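PDB 7B04: nitrite oxidoreductase subunit A from Kuenenia stuttgartiensis, which belongs to the molybdopterin oxidoreductase family and carries an iron/sulfur cluster, a molybdenum atom and two guanylate-ester pterin ligands (MD1) within a complex of three different subunits. Local coordinates for residues P950-H955 against Q1048-R1052; L170-W174 against Y729-D733; S289-D295 against Y806-F811; A598-L603 against R772-G776. Numbering follows the deposited sequence.

Contact 1 of 4, residues P950-H955 against Q1048-R1052; sequences PGVGEH and QSSFR
Neither segment is helix or strand. P950-H955 bends at P950 and at V952 (-70/-2), with G951 extended between them, and extends from G953 onward; Q1048-R1052 is extended except at S1050, near -88/-6, and R1052, near -69/-55. CA atoms come closest at P950 with R1052 (5.5 Å) and E954 with S1050 (5.4 Å). One backbone hydrogen bond joins them, H955 N to S1050 O at 3.1 Å and 157°. P950 CG lies 3.6 Å from R1052 N and 3.7 Å from R1052 CG. G951 admits the Q1048 side chain, its CA 3.1 Å from Q1048 OE1, where a CB would clash. H955 (chi1 t) and F1051 (chi1 m) meet obliquely, H955 CB 3.5 Å from F1051 CE2, centroids 5.1 Å apart and planes at 54°. The charged ends turn elsewhere, E954 to R1004 and R1052 to E1109, both on strands of the six-stranded barrel that P950-H955 leads into. Two buried loops thus meet mainly by van der Waals packing, their charges being paired outside the contact.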
loop_
_atom_site.group_PDB
_atom_site.type_symbol
_atom_site.label_atom_id
_atom_site.label_comp_id
_atom_site.label_asym_id
_atom_site.label_seq_id
_atom_site.Cartn_x
_atom_site.Cartn_y
_atom_site.Cartn_z
ATOM N N PRO B 950 16.373 8.396 -7.403
ATOM C CA PRO B 950 15.718 8.445 -8.725
ATOM C C PRO B 950 14.519 9.377 -8.808
ATOM O O PRO B 950 14.374 10.084 -9.807
ATOM C CB PRO B 950 15.301 6.978 -8.946
ATOM C CG PRO B 950 16.230 6.188 -8.054
ATOM C CD PRO B 950 16.370 7.041 -6.838
ATOM N N GLY B 951 13.643 9.385 -7.809
ATOM C CA GLY B 951 12.511 10.289 -7.815
ATOM C C GLY B 951 12.247 10.763 -6.414
ATOM O O GLY B 951 13.173 10.934 -5.626
ATOM N N VAL B 952 10.980 11.032 -6.095
ATOM C CA VAL B 952 10.634 11.328 -4.708
ATOM C C VAL B 952 10.746 10.075 -3.842
ATOM O O VAL B 952 10.508 10.131 -2.630
ATOM C CB VAL B 952 9.237 11.969 -4.593
ATOM C CG1 VAL B 952 9.289 13.409 -5.151
ATOM C CG2 VAL B 952 8.191 11.144 -5.300
ATOM N N GLY B 953 11.081 8.938 -4.448
ATOM C CA GLY B 953 11.325 7.684 -3.761
ATOM C C GLY B 953 12.300 6.853 -4.571
ATOM O O GLY B 953 12.586 7.156 -5.734
ATOM N N GLU B 954 12.891 5.852 -3.913
ATOM C CA GLU B 954 13.715 4.849 -4.584
ATOM C C GLU B 954 13.375 3.472 -4.035
ATOM O O GLU B 954 13.019 3.330 -2.867
ATOM C CB GLU B 954 15.225 5.100 -4.469
ATOM C CG GLU B 954 15.715 5.776 -3.223
ATOM C CD GLU B 954 17.218 5.912 -3.232
ATOM O OE1 GLU B 954 17.867 5.100 -3.920
ATOM O OE2 GLU B 954 17.750 6.832 -2.575
ATOM N N HIS B 955 13.505 2.459 -4.884
ATOM C CA HIS B 955 13.233 1.090 -4.476
ATOM C C HIS B 955 14.400 0.540 -3.663
ATOM O O HIS B 955 15.553 0.935 -3.855
ATOM C CB HIS B 955 12.983 0.227 -5.712
ATOM C CG HIS B 955 12.151 -0.985 -5.448
ATOM N ND1 HIS B 955 10.784 -0.930 -5.286
ATOM C CD2 HIS B 955 12.491 -2.291 -5.343
ATOM C CE1 HIS B 955 10.319 -2.149 -5.079
ATOM N NE2 HIS B 955 11.335 -2.993 -5.110
ATOM N N GLN B 1048 9.015 7.892 -15.499
ATOM C CA GLN B 1048 9.876 7.913 -14.331
ATOM C C GLN B 1048 10.249 6.500 -13.908
ATOM O O GLN B 1048 9.365 5.642 -13.766
ATOM C CB GLN B 1048 9.129 8.610 -13.207
ATOM C CG GLN B 1048 9.544 8.201 -11.863
ATOM C CD GLN B 1048 10.582 9.066 -11.249
ATOM O OE1 GLN B 1048 10.879 8.960 -10.063
ATOM N NE2 GLN B 1048 11.184 9.910 -12.070
ATOM N N SER B 1049 11.544 6.257 -13.706
ATOM C CA SER B 1049 11.986 4.972 -13.175
ATOM C C SER B 1049 12.121 5.061 -11.663
ATOM O O SER B 1049 12.468 6.112 -11.108
ATOM C CB SER B 1049 13.327 4.539 -13.780
ATOM O OG SER B 1049 14.006 3.684 -12.887
ATOM N N SER B 1050 11.823 3.954 -11.001
ATOM C CA SER B 1050 11.957 3.843 -9.558
ATOM C C SER B 1050 13.351 3.396 -9.126
ATOM O O SER B 1050 13.602 3.277 -7.924
ATOM C CB SER B 1050 10.904 2.879 -9.011
ATOM O OG SER B 1050 9.633 3.101 -9.613
ATOM N N PHE B 1051 14.225 3.056 -10.068
ATOM C CA PHE B 1051 15.590 2.639 -9.780
ATOM C C PHE B 1051 16.546 3.583 -10.494
ATOM O O PHE B 1051 16.185 4.222 -11.490
ATOM C CB PHE B 1051 15.884 1.200 -10.257
ATOM C CG PHE B 1051 14.813 0.219 -9.917
ATOM C CD1 PHE B 1051 13.691 0.112 -10.712
ATOM C CD2 PHE B 1051 14.940 -0.624 -8.826
ATOM C CE1 PHE B 1051 12.699 -0.793 -10.418
ATOM C CE2 PHE B 1051 13.945 -1.541 -8.530
ATOM C CZ PHE B 1051 12.824 -1.620 -9.328
ATOM N N ARG B 1052 17.784 3.647 -9.998
ATOM C CA ARG B 1052 18.827 4.338 -10.749
ATOM C C ARG B 1052 19.180 3.550 -12.005
ATOM O O ARG B 1052 19.119 4.070 -13.127
ATOM C CB ARG B 1052 20.064 4.560 -9.873
ATOM C CG ARG B 1052 19.807 5.413 -8.645
ATOM C CD ARG B 1052 21.061 5.541 -7.797
ATOM N NE ARG B 1052 22.094 6.336 -8.453
ATOM C CZ ARG B 1052 23.328 6.491 -7.986
ATOM N NH1 ARG B 1052 23.692 5.900 -6.855
ATOM N NH2 ARG B 1052 24.202 7.236 -8.649
#

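Contact 2 of 4, residues L170-W174 against Y729-D733; sequences LRASW and YESKD
A surface contact between polar and aromatic side chains links the end of an edge strand to a distant loop: L170-W174 leaves strand 169-171, an outermost strand of the seven-stranded mixed sheet within this chain, and Y729-D733 leads into helix 734-749. The backbones stay apart, W174 and E730 being the nearest CA pair at 9.1 Å, and the directions CA 171 to 174 and CA 730 to 732 differ by 37°. Residues 170-173 are extended and W174 turns helical; E730 centres an inverse gamma turn, with a weak bond from S731 N to Y729 O at 2.8 Å. From this turn E730 (chi1 and chi2 t) reaches R171, extended over chi1 to chi3, in a salt bridge of 2.8 Å between E730 OE1 and R171 NH2. W174 (chi1 m, chi2 103°) supplies the largest buried area. K732, with chi1 to chi4 m, t, t, m, lays its end over one face of the indole: CE is 3.4 Å and NZ 4.4 Å from the centroid of the five-membered ring of W174, a CH-pi contact joined to a cation-pi interaction. Both segments run into helix starts: S173 OG caps E176 N of helix 174-191, whereas D733, at the N-cap of helix 734-749, makes no side-chain capping bond. W174 also packs on F695 and P696 of strand 693-696 and, like K732, on I737 of helix 734-749.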
loop_
_atom_site.group_PDB
_atom_site.type_symbol
_atom_site.label_atom_id
_atom_site.label_comp_id
_atom_site.label_asym_id
_atom_site.label_seq_id
_atom_site.Cartn_x
_atom_site.Cartn_y
_atom_site.Cartn_z
ATOM N N LEU B 170 5.717 9.758 -30.931
ATOM C CA LEU B 170 5.100 10.927 -31.538
ATOM C C LEU B 170 3.593 10.929 -31.308
ATOM O O LEU B 170 2.970 9.886 -31.098
ATOM C CB LEU B 170 5.402 10.970 -33.038
ATOM C CG LEU B 170 6.888 10.984 -33.398
ATOM C CD1 LEU B 170 7.079 10.876 -34.904
ATOM C CD2 LEU B 170 7.558 12.238 -32.853
ATOM N N ARG B 171 3.011 12.124 -31.351
ATOM C CA ARG B 171 1.569 12.244 -31.203
ATOM C C ARG B 171 0.865 11.776 -32.469
ATOM O O ARG B 171 1.326 12.024 -33.586
ATOM C CB ARG B 171 1.180 13.695 -30.907
ATOM C CG ARG B 171 -0.321 13.910 -30.750
ATOM C CD ARG B 171 -0.705 15.381 -30.726
ATOM N NE ARG B 171 -2.146 15.549 -30.554
ATOM C CZ ARG B 171 -2.727 15.877 -29.404
ATOM N NH1 ARG B 171 -1.988 16.083 -28.324
ATOM N NH2 ARG B 171 -4.045 16.004 -29.334
ATOM N N ALA B 172 -0.260 11.093 -32.290
ATOM C CA ALA B 172 -1.096 10.675 -33.399
ATOM C C ALA B 172 -2.543 11.015 -33.091
ATOM O O ALA B 172 -2.976 10.978 -31.934
ATOM C CB ALA B 172 -0.957 9.171 -33.674
ATOM N N SER B 173 -3.291 11.338 -34.140
ATOM C CA SER B 173 -4.735 11.399 -34.009
ATOM C C SER B 173 -5.294 9.983 -33.991
ATOM O O SER B 173 -4.662 9.038 -34.468
ATOM C CB SER B 173 -5.356 12.214 -35.145
ATOM O OG SER B 173 -5.368 11.478 -36.354
ATOM N N TRP B 174 -6.489 9.838 -33.414
ATOM C CA TRP B 174 -7.071 8.504 -33.251
ATOM C C TRP B 174 -7.234 7.810 -34.592
ATOM O O TRP B 174 -6.962 6.611 -34.718
ATOM C CB TRP B 174 -8.426 8.601 -32.552
ATOM C CG TRP B 174 -8.306 8.743 -31.081
ATOM C CD1 TRP B 174 -8.459 9.891 -30.357
ATOM C CD2 TRP B 174 -8.005 7.707 -30.137
ATOM N NE1 TRP B 174 -8.267 9.634 -29.018
ATOM C CE2 TRP B 174 -7.990 8.302 -28.857
ATOM C CE3 TRP B 174 -7.747 6.338 -30.247
ATOM C CZ2 TRP B 174 -7.725 7.573 -27.700
ATOM C CZ3 TRP B 174 -7.487 5.620 -29.099
ATOM C CH2 TRP B 174 -7.478 6.237 -27.843
ATOM N N TYR B 729 -7.825 14.189 -20.586
ATOM C CA TYR B 729 -7.103 14.348 -21.841
ATOM C C TYR B 729 -7.828 13.622 -22.970
ATOM O O TYR B 729 -8.961 13.160 -22.793
ATOM C CB TYR B 729 -5.672 13.837 -21.685
ATOM C CG TYR B 729 -4.895 14.506 -20.566
ATOM C CD1 TYR B 729 -4.344 15.769 -20.733
ATOM C CD2 TYR B 729 -4.716 13.871 -19.341
ATOM C CE1 TYR B 729 -3.634 16.383 -19.714
ATOM C CE2 TYR B 729 -4.009 14.478 -18.317
ATOM C CZ TYR B 729 -3.469 15.733 -18.510
ATOM O OH TYR B 729 -2.763 16.341 -17.495
ATOM N N GLU B 730 -7.180 13.503 -24.130
ATOM C CA GLU B 730 -7.790 12.905 -25.320
ATOM C C GLU B 730 -7.819 11.385 -25.184
ATOM O O GLU B 730 -7.037 10.651 -25.794
ATOM C CB GLU B 730 -7.046 13.336 -26.576
ATOM C CG GLU B 730 -7.758 12.972 -27.867
ATOM C CD GLU B 730 -7.015 13.446 -29.098
ATOM O OE1 GLU B 730 -5.894 13.979 -28.951
ATOM O OE2 GLU B 730 -7.550 13.283 -30.215
ATOM N N SER B 731 -8.746 10.906 -24.361
ATOM C CA SER B 731 -8.883 9.484 -24.080
ATOM C C SER B 731 -10.248 8.976 -24.530
ATOM O O SER B 731 -11.207 9.741 -24.669
ATOM C CB SER B 731 -8.691 9.186 -22.588
ATOM O OG SER B 731 -9.778 9.681 -21.826
ATOM N N LYS B 732 -10.312 7.668 -24.775
ATOM C CA LYS B 732 -11.535 6.980 -25.158
ATOM C C LYS B 732 -11.735 5.795 -24.229
ATOM O O LYS B 732 -10.826 5.388 -23.500
ATOM C CB LYS B 732 -11.491 6.483 -26.607
ATOM C CG LYS B 732 -11.498 7.550 -27.681
ATOM C CD LYS B 732 -11.612 6.903 -29.060
ATOM C CE LYS B 732 -11.472 7.917 -30.183
ATOM N NZ LYS B 732 -12.604 8.877 -30.225
ATOM N N ASP B 733 -12.953 5.266 -24.219
ATOM C CA ASP B 733 -13.207 4.051 -23.464
ATOM C C ASP B 733 -12.581 2.875 -24.202
ATOM O O ASP B 733 -12.528 2.853 -25.432
ATOM C CB ASP B 733 -14.714 3.813 -23.287
ATOM C CG ASP B 733 -15.492 5.094 -22.972
ATOM O OD1 ASP B 733 -16.026 5.231 -21.852
ATOM O OD2 ASP B 733 -15.566 5.968 -23.862
#

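Contact 3 of 4, residues S289-D295 against Y806-F811; sequences SDVDMND and YPRHPF
Backbone pairing sets the frame of this buried contact, in which two loops run in opposite directions without forming regular strands. CA atoms pair as S289 with P810 (6.1 Å), V291 with H809 (5.3 Å) and D292 with R808 (5.4 Å). D292 N donates to R808 O at 3.2 Å, and R808 N donates to D292 OD2 at 2.8 Å, the aspartate side chain standing in for a second backbone acceptor; V291 CA adds a CA-H...O contact to R808 O at 3.5 Å. S289 to D292 are extended, then comes a type I beta turn from D292 to D295 (D295 N to D292 O, 2.8 Å), while P807 centres an inverse gamma turn. The ionic part is a network about R808, whose chi1 to chi3 are t, t, p: NH1 meets D290 OD1 at 3.0 Å and, weakly, D290 O at 2.8 Å, and NH2 forms a long bridge to D292 OD1 at 3.7 Å. D290 also forms a salt bridge with K567 and a hydrogen bond with Y566. Apolar packing brings V291 CG1 to 3.6 Å from P810 CD. Y806 OH bonds W110 and E397 of subunit B, and F811 N bonds S409 of subunit B. F811 stands just before helix 812-816, M293 and N294 touch helix 314-321, and V291 and P810 pack on H560 of strand 558-561, an edge of the five-stranded parallel sheet.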
loop_
_atom_site.group_PDB
_atom_site.type_symbol
_atom_site.label_atom_id
_atom_site.label_comp_id
_atom_site.label_asym_id
_atom_site.label_seq_id
_atom_site.Cartn_x
_atom_site.Cartn_y
_atom_site.Cartn_z
ATOM N N SER B 289 -9.349 -23.045 -5.506
ATOM C CA SER B 289 -10.150 -23.126 -4.290
ATOM C C SER B 289 -9.902 -21.871 -3.458
ATOM O O SER B 289 -8.833 -21.715 -2.863
ATOM C CB SER B 289 -9.800 -24.385 -3.502
ATOM O OG SER B 289 -10.489 -24.429 -2.264
ATOM N N ASP B 290 -10.880 -20.962 -3.445
ATOM C CA ASP B 290 -10.826 -19.750 -2.637
ATOM C C ASP B 290 -12.201 -19.522 -2.017
ATOM O O ASP B 290 -13.155 -20.253 -2.298
ATOM C CB ASP B 290 -10.363 -18.548 -3.468
ATOM C CG ASP B 290 -11.197 -18.344 -4.715
ATOM O OD1 ASP B 290 -12.115 -19.153 -4.968
ATOM O OD2 ASP B 290 -10.926 -17.371 -5.447
ATOM N N VAL B 291 -12.315 -18.490 -1.180
ATOM C CA VAL B 291 -13.520 -18.261 -0.390
ATOM C C VAL B 291 -13.879 -16.781 -0.381
ATOM O O VAL B 291 -13.030 -15.912 -0.601
ATOM C CB VAL B 291 -13.366 -18.753 1.068
ATOM C CG1 VAL B 291 -13.154 -20.252 1.116
ATOM C CG2 VAL B 291 -12.221 -18.025 1.761
ATOM N N ASP B 292 -15.162 -16.500 -0.144
ATOM C CA ASP B 292 -15.546 -15.164 0.290
ATOM C C ASP B 292 -14.952 -14.953 1.674
ATOM O O ASP B 292 -15.311 -15.662 2.620
ATOM C CB ASP B 292 -17.067 -14.999 0.324
ATOM C CG ASP B 292 -17.693 -15.054 -1.051
ATOM O OD1 ASP B 292 -17.018 -14.677 -2.032
ATOM O OD2 ASP B 292 -18.865 -15.472 -1.150
ATOM N N MET B 293 -14.058 -13.974 1.806
ATOM C CA MET B 293 -13.214 -13.881 2.991
ATOM C C MET B 293 -13.968 -13.562 4.277
ATOM O O MET B 293 -13.351 -13.566 5.338
ATOM C CB MET B 293 -12.079 -12.881 2.762
ATOM C CG MET B 293 -11.436 -13.045 1.397
ATOM S SD MET B 293 -9.980 -12.018 1.138
ATOM C CE MET B 293 -8.960 -12.524 2.521
ATOM N N ASN B 294 -15.253 -13.225 4.241
ATOM C CA ASN B 294 -15.960 -13.202 5.519
ATOM C C ASN B 294 -15.991 -14.599 6.141
ATOM O O ASN B 294 -16.100 -14.736 7.366
ATOM C CB ASN B 294 -17.362 -12.609 5.374
ATOM C CG ASN B 294 -18.223 -13.354 4.387
ATOM O OD1 ASN B 294 -17.778 -14.298 3.736
ATOM N ND2 ASN B 294 -19.474 -12.930 4.271
ATOM N N ASP B 295 -15.888 -15.644 5.309
ATOM C CA ASP B 295 -15.903 -17.020 5.800
ATOM C C ASP B 295 -14.665 -17.346 6.631
ATOM O O ASP B 295 -14.755 -18.130 7.582
ATOM C CB ASP B 295 -16.010 -17.968 4.595
ATOM C CG ASP B 295 -16.234 -19.434 4.974
ATOM O OD1 ASP B 295 -15.898 -19.866 6.092
ATOM O OD2 ASP B 295 -16.748 -20.179 4.113
ATOM N N TYR B 806 -23.969 -17.710 0.748
ATOM C CA TYR B 806 -23.488 -16.334 0.877
ATOM C C TYR B 806 -22.007 -16.324 1.203
ATOM O O TYR B 806 -21.235 -15.719 0.439
ATOM C CB TYR B 806 -24.312 -15.560 1.921
ATOM C CG TYR B 806 -23.617 -14.334 2.506
ATOM C CD1 TYR B 806 -23.127 -13.330 1.681
ATOM C CD2 TYR B 806 -23.443 -14.188 3.880
ATOM C CE1 TYR B 806 -22.488 -12.204 2.205
ATOM C CE2 TYR B 806 -22.801 -13.061 4.413
ATOM C CZ TYR B 806 -22.327 -12.072 3.569
ATOM O OH TYR B 806 -21.691 -10.955 4.086
ATOM N N PRO B 807 -21.528 -16.986 2.266
ATOM C CA PRO B 807 -20.089 -17.226 2.347
ATOM C C PRO B 807 -19.741 -18.318 1.357
ATOM O O PRO B 807 -19.784 -19.499 1.724
ATOM C CB PRO B 807 -19.873 -17.671 3.804
ATOM C CG PRO B 807 -21.164 -17.351 4.516
ATOM C CD PRO B 807 -22.201 -17.536 3.457
ATOM N N ARG B 808 -19.431 -17.967 0.105
ATOM C CA ARG B 808 -19.127 -19.005 -0.869
ATOM C C ARG B 808 -17.933 -19.809 -0.398
ATOM O O ARG B 808 -16.830 -19.280 -0.230
ATOM C CB ARG B 808 -18.833 -18.432 -2.253
ATOM C CG ARG B 808 -18.214 -19.507 -3.154
ATOM C CD ARG B 808 -17.772 -19.007 -4.515
ATOM N NE ARG B 808 -16.879 -17.857 -4.428
ATOM C CZ ARG B 808 -15.567 -17.941 -4.226
ATOM N NH1 ARG B 808 -14.987 -19.124 -4.076
ATOM N NH2 ARG B 808 -14.837 -16.836 -4.167
ATOM N N HIS B 809 -18.173 -21.094 -0.175
ATOM C CA HIS B 809 -17.154 -22.030 0.248
ATOM C C HIS B 809 -17.057 -23.135 -0.793
ATOM O O HIS B 809 -18.072 -23.789 -1.088
ATOM C CB HIS B 809 -17.506 -22.599 1.616
ATOM C CG HIS B 809 -16.372 -23.300 2.280
ATOM N ND1 HIS B 809 -15.065 -22.886 2.149
ATOM C CD2 HIS B 809 -16.345 -24.396 3.068
ATOM C CE1 HIS B 809 -14.281 -23.696 2.836
ATOM N NE2 HIS B 809 -15.033 -24.619 3.408
ATOM N N PRO B 810 -15.883 -23.384 -1.371
ATOM C CA PRO B 810 -15.783 -24.412 -2.413
ATOM C C PRO B 810 -16.017 -25.803 -1.846
ATOM O O PRO B 810 -15.612 -26.112 -0.723
ATOM C CB PRO B 810 -14.350 -24.249 -2.934
ATOM C CG PRO B 810 -13.609 -23.620 -1.801
ATOM C CD PRO B 810 -14.593 -22.729 -1.105
ATOM N N PHE B 811 -16.711 -26.630 -2.633
ATOM C CA PHE B 811 -16.994 -28.030 -2.320
ATOM C C PHE B 811 -17.988 -28.188 -1.179
ATOM O O PHE B 811 -18.086 -29.269 -0.591
ATOM C CB PHE B 811 -15.719 -28.823 -2.009
ATOM C CG PHE B 811 -14.578 -28.516 -2.927
ATOM C CD1 PHE B 811 -14.702 -28.701 -4.293
ATOM C CD2 PHE B 811 -13.379 -28.044 -2.423
ATOM C CE1 PHE B 811 -13.652 -28.417 -5.139
ATOM C CE2 PHE B 811 -12.325 -27.760 -3.265
ATOM C CZ PHE B 811 -12.463 -27.945 -4.624
#

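Contact 4 of 4, residues A598-L603 against R772-G776; sequences ASAKDL and RLLDG
At A598, extended near -86/121, the methyl points at the other segment and CB comes within 3.8 Å of R772 NH2. S599 continues extended and turns its CA-to-CB bond away, yet its OG (chi1 t) still gives a weak hydrogen bond to D775 OD2 at 3.3 Å. A600 is the hub: its N donates to the same D775 OD2 at 3.2 Å and 159°, its CA is 4.9 Å from that of R772, and its CB lies 3.4 Å from R772 O, 3.1 Å from D775 O and 3.9 Å from G776 CA. The carboxylate of D775 (chi1 t) thus binds the start of a turn that is closed by D602 N to S599 O at 2.8 Å. G776 has phi/psi of 98/5, and a CB there would strike A600 CB. L603 (m, t) ends the walk by setting CD2 over one face of the R772 guanidinium, 3.7 Å from NH1. R772 extends with chi1 m and the rest t, and its NH2 goes on to D595 O and N593 O. The contact joins the C-terminal end of helix 767-774, through R772, and the two residues after it to the loop between helices 582-585 and 615-618.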
loop_
_atom_site.group_PDB
_atom_site.type_symbol
_atom_site.label_atom_id
_atom_site.label_comp_id
_atom_site.label_asym_id
_atom_site.label_seq_id
_atom_site.Cartn_x
_atom_site.Cartn_y
_atom_site.Cartn_z
ATOM N N ALA B 598 -31.820 -9.658 -27.351
ATOM C CA ALA B 598 -31.426 -11.043 -27.560
ATOM C C ALA B 598 -31.149 -11.744 -26.234
ATOM O O ALA B 598 -30.285 -11.308 -25.467
ATOM C CB ALA B 598 -30.185 -11.091 -28.442
ATOM N N SER B 599 -31.887 -12.818 -25.959
ATOM C CA SER B 599 -31.525 -13.686 -24.848
ATOM C C SER B 599 -30.158 -14.308 -25.110
ATOM O O SER B 599 -29.783 -14.574 -26.255
ATOM C CB SER B 599 -32.573 -14.782 -24.647
ATOM O OG SER B 599 -32.179 -15.676 -23.619
ATOM N N ALA B 600 -29.401 -14.534 -24.033
ATOM C CA ALA B 600 -28.057 -15.086 -24.171
ATOM C C ALA B 600 -28.056 -16.474 -24.798
ATOM O O ALA B 600 -27.019 -16.907 -25.314
ATOM C CB ALA B 600 -27.362 -15.138 -22.811
ATOM N N LYS B 601 -29.189 -17.174 -24.780
ATOM C CA LYS B 601 -29.283 -18.473 -25.430
ATOM C C LYS B 601 -29.575 -18.356 -26.919
ATOM O O LYS B 601 -29.448 -19.352 -27.639
ATOM C CB LYS B 601 -30.359 -19.324 -24.753
ATOM C CG LYS B 601 -29.982 -19.790 -23.356
ATOM C CD LYS B 601 -31.057 -20.680 -22.757
ATOM C CE LYS B 601 -30.677 -21.140 -21.359
ATOM N NZ LYS B 601 -31.724 -22.007 -20.754
ATOM N N ASP B 602 -29.960 -17.171 -27.392
ATOM C CA ASP B 602 -30.133 -16.912 -28.814
ATOM C C ASP B 602 -28.825 -16.551 -29.507
ATOM O O ASP B 602 -28.845 -16.210 -30.695
ATOM C CB ASP B 602 -31.149 -15.786 -29.028
ATOM C CG ASP B 602 -32.539 -16.153 -28.550
ATOM O OD1 ASP B 602 -32.892 -17.351 -28.595
ATOM O OD2 ASP B 602 -33.281 -15.241 -28.126
ATOM N N LEU B 603 -27.701 -16.614 -28.800
ATOM C CA LEU B 603 -26.407 -16.258 -29.363
ATOM C C LEU B 603 -25.737 -17.483 -29.966
ATOM O O LEU B 603 -25.817 -18.585 -29.416
ATOM C CB LEU B 603 -25.502 -15.655 -28.288
ATOM C CG LEU B 603 -25.941 -14.344 -27.639
ATOM C CD1 LEU B 603 -25.011 -13.982 -26.491
ATOM C CD2 LEU B 603 -25.981 -13.230 -28.669
ATOM N N ARG B 772 -26.257 -9.664 -21.916
ATOM C CA ARG B 772 -25.967 -10.974 -22.486
ATOM C C ARG B 772 -24.980 -11.761 -21.637
ATOM O O ARG B 772 -24.866 -12.978 -21.810
ATOM C CB ARG B 772 -25.421 -10.830 -23.907
ATOM C CG ARG B 772 -26.430 -10.323 -24.921
ATOM C CD ARG B 772 -25.795 -10.226 -26.295
ATOM N NE ARG B 772 -26.706 -9.679 -27.295
ATOM C CZ ARG B 772 -26.364 -9.438 -28.556
ATOM N NH1 ARG B 772 -25.110 -9.619 -28.949
ATOM N NH2 ARG B 772 -27.255 -8.947 -29.407
ATOM N N LEU B 773 -24.233 -11.091 -20.760
ATOM C CA LEU B 773 -23.361 -11.774 -19.815
ATOM C C LEU B 773 -24.075 -12.094 -18.509
ATOM O O LEU B 773 -23.890 -13.184 -17.956
ATOM C CB LEU B 773 -22.119 -10.927 -19.539
ATOM C CG LEU B 773 -21.120 -10.890 -20.690
ATOM C CD1 LEU B 773 -20.034 -9.863 -20.426
ATOM C CD2 LEU B 773 -20.525 -12.270 -20.899
ATOM N N LEU B 774 -24.886 -11.162 -18.004
ATOM C CA LEU B 774 -25.704 -11.442 -16.829
ATOM C C LEU B 774 -26.650 -12.598 -17.115
ATOM O O LEU B 774 -26.588 -13.651 -16.470
ATOM C CB LEU B 774 -26.480 -10.193 -16.420
ATOM C CG LEU B 774 -25.654 -9.028 -15.883
ATOM C CD1 LEU B 774 -26.502 -7.777 -15.818
ATOM C CD2 LEU B 774 -25.084 -9.362 -14.515
ATOM N N ASP B 775 -27.518 -12.425 -18.106
ATOM C CA ASP B 775 -28.286 -13.548 -18.613
ATOM C C ASP B 775 -27.320 -14.536 -19.248
ATOM O O ASP B 775 -26.422 -14.148 -20.000
ATOM C CB ASP B 775 -29.318 -13.058 -19.633
ATOM C CG ASP B 775 -30.395 -14.083 -19.922
ATOM O OD1 ASP B 775 -31.253 -14.314 -19.044
ATOM O OD2 ASP B 775 -30.386 -14.650 -21.032
ATOM N N GLY B 776 -27.480 -15.809 -18.919
ATOM C CA GLY B 776 -26.574 -16.836 -19.379
ATOM C C GLY B 776 -25.495 -17.251 -18.404
ATOM O O GLY B 776 -24.653 -18.079 -18.763
#

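Overall arrangement
Burial alone does not set the chemistry of these four contacts. Contacts 1 and 3 are buried loop-to-loop meetings at opposite sides of the chain's centre, about 40 Å apart between centres; contact 1 relies on packing with its charges paired elsewhere, whereas contact 3 keeps its own ion network and borders subunit B, while contacts 1 and 2 each touch subunit C through one residue. Surface contact 2 is held chiefly by side chains, with a salt bridge and a cation-pi interaction; partly buried contact 4 adds a carboxylate-to-backbone bond at a helix end. No two share a secondary-structure element. Contact 4 falls within the sequence span bracketed by contact 3, contact 2 interleaves with both, and contact 1 follows all three.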